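Local coordinates for protein aminotransferase (Paracoccus denitrificans, PDB 4GRX) that probably transfers amino groups from omega-amino donors to carbonyl acceptors, as a pyridoxal-phosphate-dependent class III aminotransferase, at residues T157-Y162 with G174-S179. Residues are numbered along the deposited sequence; the frame is centred on the assembly and turned at random.
Sequences TRWNAY and GKPYNS. With DAV (delta-amino valeric acid), chain F.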
loop_
_atom_site.group_PDB
_atom_site.type_symbol
_atom_site.label_atom_id
_atom_site.label_comp_id
_atom_site.label_asym_id
_atom_site.label_seq_id
_atom_site.Cartn_x
_atom_site.Cartn_y
_atom_site.Cartn_z
ATOM N N THR A 157 15.350 14.095 -4.439
ATOM C CA THR A 157 15.903 12.723 -4.408
ATOM C C THR A 157 17.102 12.620 -5.346
ATOM O O THR A 157 17.553 13.636 -5.879
ATOM C CB THR A 157 14.851 11.634 -4.718
ATOM O OG1 THR A 157 14.173 11.912 -5.946
ATOM C CG2 THR A 157 13.820 11.539 -3.595
ATOM N N ARG A 158 17.631 11.416 -5.553
ATOM C CA ARG A 158 18.777 11.251 -6.467
ATOM C C ARG A 158 18.451 10.388 -7.672
ATOM O O ARG A 158 17.653 9.456 -7.580
ATOM C CB ARG A 158 19.997 10.628 -5.773
ATOM C CG ARG A 158 20.811 11.525 -4.859
ATOM C CD ARG A 158 20.264 11.513 -3.448
ATOM N NE ARG A 158 20.000 10.162 -2.955
ATOM C CZ ARG A 158 20.909 9.380 -2.369
ATOM N NH1 ARG A 158 22.162 9.793 -2.215
ATOM N NH2 ARG A 158 20.563 8.175 -1.936
ATOM N N TRP A 159 19.112 10.682 -8.788
ATOM C CA TRP A 159 19.092 9.796 -9.917
ATOM C C TRP A 159 19.508 8.417 -9.451
ATOM O O TRP A 159 20.313 8.281 -8.530
ATOM C CB TRP A 159 19.960 10.328 -11.060
ATOM C CG TRP A 159 19.644 9.617 -12.355
ATOM C CD1 TRP A 159 20.486 8.789 -13.100
ATOM C CD2 TRP A 159 18.349 9.569 -13.055
ATOM N NE1 TRP A 159 19.830 8.287 -14.187
ATOM C CE2 TRP A 159 18.549 8.707 -14.224
ATOM C CE3 TRP A 159 17.101 10.142 -12.846
ATOM C CZ2 TRP A 159 17.529 8.436 -15.123
ATOM C CZ3 TRP A 159 16.081 9.866 -13.761
ATOM C CH2 TRP A 159 16.294 9.039 -14.877
ATOM N N ASN A 160 18.910 7.383 -10.041
ATOM C CA ASN A 160 19.060 5.992 -9.594
ATOM C C ASN A 160 18.382 5.679 -8.258
ATOM O O ASN A 160 18.413 4.533 -7.819
ATOM C CB ASN A 160 20.529 5.547 -9.567
ATOM C CG ASN A 160 21.179 5.536 -10.946
ATOM O OD1 ASN A 160 20.552 5.192 -11.950
ATOM N ND2 ASN A 160 22.459 5.893 -10.995
ATOM N N ALA A 161 17.771 6.661 -7.595
ATOM C CA ALA A 161 17.060 6.361 -6.344
ATOM C C ALA A 161 15.856 5.459 -6.615
ATOM O O ALA A 161 15.264 5.479 -7.711
ATOM C CB ALA A 161 16.604 7.632 -5.657
ATOM N N TYR A 162 15.491 4.651 -5.634
ATOM C CA TYR A 162 14.234 3.936 -5.755
ATOM C C TYR A 162 13.452 4.095 -4.465
ATOM O O TYR A 162 13.895 3.660 -3.407
ATOM C CB TYR A 162 14.463 2.463 -6.105
ATOM C CG TYR A 162 13.171 1.694 -6.352
ATOM C CD1 TYR A 162 12.693 1.483 -7.656
ATOM C CD2 TYR A 162 12.421 1.193 -5.286
ATOM C CE1 TYR A 162 11.513 0.796 -7.880
ATOM C CE2 TYR A 162 11.246 0.501 -5.506
ATOM C CZ TYR A 162 10.803 0.310 -6.798
ATOM O OH TYR A 162 9.649 -0.378 -6.986
ATOM N N GLY A 174 14.402 7.704 -9.436
ATOM C CA GLY A 174 15.122 8.298 -10.550
ATOM C C GLY A 174 15.531 7.280 -11.589
ATOM O O GLY A 174 16.681 6.867 -11.607
ATOM N N LYS A 175 14.597 6.910 -12.468
ATOM C CA LYS A 175 14.786 5.842 -13.462
ATOM C C LYS A 175 14.108 6.184 -14.810
ATOM O O LYS A 175 12.970 6.673 -14.816
ATOM C CB LYS A 175 14.147 4.540 -12.958
ATOM C CG LYS A 175 14.772 3.922 -11.732
ATOM C CD LYS A 175 15.568 2.698 -12.110
ATOM C CE LYS A 175 16.501 2.312 -10.981
ATOM N NZ LYS A 175 17.032 0.920 -11.148
ATOM N N PRO A 176 14.763 5.861 -15.953
ATOM C CA PRO A 176 14.135 6.231 -17.220
ATOM C C PRO A 176 12.708 5.703 -17.396
ATOM O O PRO A 176 11.901 6.359 -18.051
ATOM C CB PRO A 176 15.062 5.604 -18.273
ATOM C CG PRO A 176 16.366 5.409 -17.576
ATOM C CD PRO A 176 16.003 5.086 -16.164
ATOM N N TYR A 177 12.389 4.551 -16.821
ATOM C CA TYR A 177 11.135 3.882 -17.151
ATOM C C TYR A 177 9.845 4.568 -16.687
ATOM O O TYR A 177 8.764 4.276 -17.220
ATOM C CB TYR A 177 11.140 2.409 -16.732
ATOM C CG TYR A 177 11.255 2.162 -15.245
ATOM C CD1 TYR A 177 12.320 1.413 -14.726
ATOM C CD2 TYR A 177 10.288 2.655 -14.349
ATOM C CE1 TYR A 177 12.420 1.171 -13.373
ATOM C CE2 TYR A 177 10.387 2.416 -12.995
ATOM C CZ TYR A 177 11.451 1.679 -12.513
ATOM O OH TYR A 177 11.553 1.445 -11.154
ATOM N N ASN A 178 9.935 5.493 -15.732
ATOM C CA ASN A 178 8.734 6.213 -15.307
ATOM C C ASN A 178 8.142 7.200 -16.329
ATOM O O ASN A 178 7.055 7.759 -16.130
ATOM C CB ASN A 178 8.934 6.816 -13.923
ATOM C CG ASN A 178 8.814 5.760 -12.832
ATOM O OD1 ASN A 178 7.955 4.867 -12.916
ATOM N ND2 ASN A 178 9.672 5.844 -11.809
ATOM N N SER A 179 8.842 7.389 -17.445
ATOM C CA SER A 179 8.318 8.217 -18.516
ATOM C C SER A 179 7.110 7.562 -19.186
ATOM O O SER A 179 6.312 8.248 -19.805
ATOM C CB SER A 179 9.399 8.483 -19.545
ATOM O OG SER A 179 9.820 7.255 -20.091
HETATM O OXT DAV F . 13.612 -1.765 -10.795
HETATM O O DAV F . 13.457 -3.709 -11.917
HETATM C CB DAV F . 12.195 -3.386 -8.656
HETATM C CG DAV F . 12.510 -3.806 -7.224
HETATM C CD DAV F . 11.241 -3.688 -6.389
HETATM N N DAV F . 11.556 -3.363 -4.994
HETATM C C DAV F . 13.475 -3.020 -10.861
HETATM C C1 DAV F . 13.388 -3.804 -9.527
#
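The indole of Trp-159 lies over the backbone where Gly-174 joins Lys-175, with Gly-174 O 3.4 Å above the ring plane and over its centre. Its chi1 of -164° sets CG anti to the backbone N, and the ring beyond comes down on the other segment; at its far end CZ2 meets Pro-176 CD, the two side chains crossing at about a right angle. Beneath it the packing is tight. A type II turn from Arg-158 to Ala-161 presents Asn-160 N, which donates in plane to a lone pair of Gly-174 O at 2.8 Å, and Gly-174 N returns a bond to Ala-161 O at 2.9 Å. Asn-160, third in the turn, has a positive phi (70°), which asparagine tolerates well. A beta carbon on Gly-174 would probably crowd Trp-159 CA, which suits a residue without a side chain. An alanine at Trp-159 would probably leave the Gly-174–Lys-175 peptide and Pro-176 without their flat cover. Pro-176, by contrast, sits on the exposed side, opening the 3-10 turn. Toward the pocket, Tyr-177 OH reaches the in-plane edge of Tyr-162 at CE1 (3.3 Å), the phenol side chains crossing almost perpendicularly. Both tyrosines line the delta-amino valeric acid site: Tyr-162 OH is 3.7 Å from DAV CD, while Tyr-177 OH is 3.8 Å from carboxylate OXT. In the second subunit, Gly-332 packs on Tyr-162 and Pro-330 on Tyr-177. The turn leaves the end of strand 154-158, between strands 229-234 and 188-191 of the large mixed sheet, and meets the loop that follows helix 167-172.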